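Local structure of precorrin-6A reductase (Rhodobacter capsulatus, 4X7G) at residues 56-59 with 60-64. The protein catalyses the NADPH-dependent reduction of precorrin-6A to precorrin-6B, a step in cobalamin (vitamin B12) biosynthesis. Numbering follows the deposited sequence.
Sequences LVDY and LTREG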
ATOM      1  N   LEU A  56       5.610 -14.358  13.619  1.00 15.72           N
ATOM      2  CA  LEU A  56       6.627 -13.864  12.697  1.00 15.06           C
ATOM      3  C   LEU A  56       8.014 -14.182  13.295  1.00 15.83           C
ATOM      4  O   LEU A  56       8.948 -14.554  12.613  1.00 14.96           O
ATOM      5  CB  LEU A  56       6.461 -12.368  12.507  1.00 14.24           C
ATOM      6  CG  LEU A  56       7.563 -11.717  11.608  1.00 14.70           C
ATOM      7  CD1 LEU A  56       7.668 -12.416  10.268  1.00 14.29           C
ATOM      8  CD2 LEU A  56       7.206 -10.229  11.422  1.00 14.43           C
ATOM      9  N   VAL A  57       8.160 -14.023  14.612  1.00 16.14           N
ATOM     10  CA  VAL A  57       9.404 -14.475  15.277  1.00 16.19           C
ATOM     11  C   VAL A  57       9.746 -15.935  14.929  1.00 16.53           C
ATOM     12  O   VAL A  57      10.864 -16.282  14.513  1.00 17.07           O
ATOM     13  CB  VAL A  57       9.268 -14.283  16.809  1.00 17.49           C
ATOM     14  CG1 VAL A  57      10.351 -15.086  17.551  1.00 18.63           C
ATOM     15  CG2 VAL A  57       9.367 -12.840  17.155  1.00 19.66           C
ATOM     16  N   ASP A  58       8.746 -16.773  15.049  1.00 16.26           N
ATOM     17  CA  ASP A  58       8.900 -18.164  14.786  1.00 18.75           C
ATOM     18  C   ASP A  58       9.323 -18.392  13.331  1.00 17.77           C
ATOM     19  O   ASP A  58      10.170 -19.213  12.981  1.00 17.67           O
ATOM     20  CB  ASP A  58       7.645 -19.031  15.086  1.00 23.61           C
ATOM     21  CG  ASP A  58       7.864 -20.532  14.829  1.00 34.21           C
ATOM     22  OD1 ASP A  58       8.746 -21.116  15.537  1.00 35.98           O
ATOM     23  OD2 ASP A  58       7.177 -21.136  13.905  1.00 43.49           O
ATOM     24  N   TYR A  59       8.651 -17.722  12.405  1.00 17.25           N
ATOM     25  CA  TYR A  59       8.984 -17.839  10.971  1.00 16.81           C
ATOM     26  C   TYR A  59      10.420 -17.398  10.692  1.00 15.79           C
ATOM     27  O   TYR A  59      11.166 -18.093   9.977  1.00 15.91           O
ATOM     28  CB  TYR A  59       7.996 -16.974  10.163  1.00 17.19           C
ATOM     29  CG  TYR A  59       8.338 -16.974   8.732  1.00 16.70           C
ATOM     30  CD1 TYR A  59       7.905 -17.967   7.929  1.00 18.67           C
ATOM     31  CD2 TYR A  59       9.143 -15.962   8.216  1.00 18.61           C
ATOM     32  CE1 TYR A  59       8.211 -17.957   6.533  1.00 19.73           C
ATOM     33  CE2 TYR A  59       9.513 -15.973   6.886  1.00 20.37           C
ATOM     34  CZ  TYR A  59       9.057 -16.880   6.102  1.00 17.59           C
ATOM     35  OH  TYR A  59       9.438 -16.843   4.800  1.00 23.35           O
ATOM     36  N   LEU A  60      10.789 -16.230  11.216  1.00 15.24           N
ATOM     37  CA  LEU A  60      12.126 -15.748  10.935  1.00 15.13           C
ATOM     38  C   LEU A  60      13.194 -16.761  11.383  1.00 16.49           C
ATOM     39  O   LEU A  60      14.224 -16.954  10.758  1.00 16.56           O
ATOM     40  CB  LEU A  60      12.376 -14.403  11.655  1.00 15.98           C
ATOM     41  CG  LEU A  60      11.489 -13.239  11.204  1.00 14.15           C
ATOM     42  CD1 LEU A  60      11.687 -12.019  12.099  1.00 15.67           C
ATOM     43  CD2 LEU A  60      11.832 -12.846   9.736  1.00 15.20           C
ATOM     44  N   THR A  61      12.875 -17.405  12.518  1.00 17.06           N
ATOM     45  CA  THR A  61      13.848 -18.345  13.116  1.00 18.26           C
ATOM     46  C   THR A  61      13.887 -19.626  12.266  1.00 17.49           C
ATOM     47  O   THR A  61      14.977 -20.083  11.881  1.00 19.93           O
ATOM     48  CB  THR A  61      13.438 -18.638  14.600  1.00 18.16           C
ATOM     49  OG1 THR A  61      13.382 -17.423  15.307  1.00 21.87           O
ATOM     50  CG2 THR A  61      14.432 -19.603  15.263  1.00 22.74           C
ATOM     51  N   ARG A  62      12.755 -20.203  11.996  1.00 18.46           N
ATOM     52  CA  ARG A  62      12.737 -21.487  11.276  1.00 20.10           C
ATOM     53  C   ARG A  62      13.196 -21.353   9.867  1.00 19.94           C
ATOM     54  O   ARG A  62      13.796 -22.278   9.291  1.00 19.29           O
ATOM     55  CB  ARG A  62      11.422 -22.195  11.368  1.00 27.56           C
ATOM     56  CG  ARG A  62      10.251 -21.535  10.793  1.00 32.99           C
ATOM     57  CD  ARG A  62       9.116 -22.541  10.853  1.00 40.55           C
ATOM     58  NE  ARG A  62       8.664 -22.826  12.220  1.00 45.27           N
ATOM     59  CZ  ARG A  62       9.073 -23.814  13.026  1.00 51.10           C
ATOM     60  NH1 ARG A  62      10.009 -24.685  12.653  1.00 60.68           N
ATOM     61  NH2 ARG A  62       8.532 -23.928  14.248  1.00 53.63           N
ATOM     62  N   GLU A  63      12.937 -20.198   9.228  1.00 16.45           N
ATOM     63  CA  GLU A  63      13.251 -19.971   7.818  1.00 18.16           C
ATOM     64  C   GLU A  63      14.683 -19.551   7.743  1.00 17.00           C
ATOM     65  O   GLU A  63      15.223 -19.516   6.591  1.00 20.62           O
ATOM     66  CB  GLU A  63      12.186 -19.000   7.180  1.00 18.08           C
ATOM     67  CG  GLU A  63      12.230 -18.782   5.658  1.00 21.40           C
ATOM     68  CD  GLU A  63      11.865 -20.031   4.885  1.00 19.32           C
ATOM     69  OE1 GLU A  63      10.942 -20.864   5.254  1.00 21.42           O
ATOM     70  OE2 GLU A  63      12.415 -20.068   3.772  1.00 24.46           O
ATOM     71  N   GLY A  64      15.364 -19.113   8.788  1.00 16.88           N
ATOM     72  CA  GLY A  64      16.666 -18.613   8.744  1.00 16.20           C
ATOM     73  C   GLY A  64      16.839 -17.290   8.024  1.00 17.38           C
ATOM     74  O   GLY A  64      17.820 -17.052   7.333  1.00 18.51           O
TER
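Asp58 and Arg62, one helical turn apart, form a salt bridge on the outer side of helix 52-63. Arg62 NE lies 2.8 Å from Asp58 OD2, and Arg62 NH2 reaches the same oxygen at 3.1 Å, so one carboxylate oxygen takes two donors. OD2 sits at the guanidinium edge, near its plane; NH2 meets its syn lone pair, whereas NE comes from above the carboxylate plane, and the two flat groups stand 68° apart. Arg62 CG lies between its backbone N and carbonyl carbon (chi1 63°), and a bend at chi3 folds the chain back toward Asp58. Were Asp58 an alanine, the guanidinium would probably lose its charged mate here and be set free to swing.

Backbone bonds run from Leu60 N to Leu56 O, Arg62 N to Asp58 O and Glu63 N to Tyr59 O. Val57 O accepts from two donors, which approach from opposite faces of its carbonyl plane: Thr61 N at 3.0 Å and the hydroxyl Thr61 OG1 at 2.9 Å.

On another side of the helix, Glu63 CB rests over one face of the Tyr59 ring in a CH-pi contact, 4.0 Å from the centroid. The Glu63 chain runs alongside the ring, its carboxylate almost parallel to it, and OE2 is held in a salt bridge by Arg3. Phe50 meets the tyrosine edge-to-face, and Arg46 adds a cation-pi contact. Leu56 CD1 packs against Leu60 CG at 4.0 Å; Leu60 also touches Leu5 of strand 4-7.

Gly64, with positive phi, ends the helix in a Schellman motif. In this Rossmann-type domain, helix 52-63 is the crossover joining parallel strands 45-47 and 67-70, with the side chain of Leu56 about 6 Å from the bound NADP.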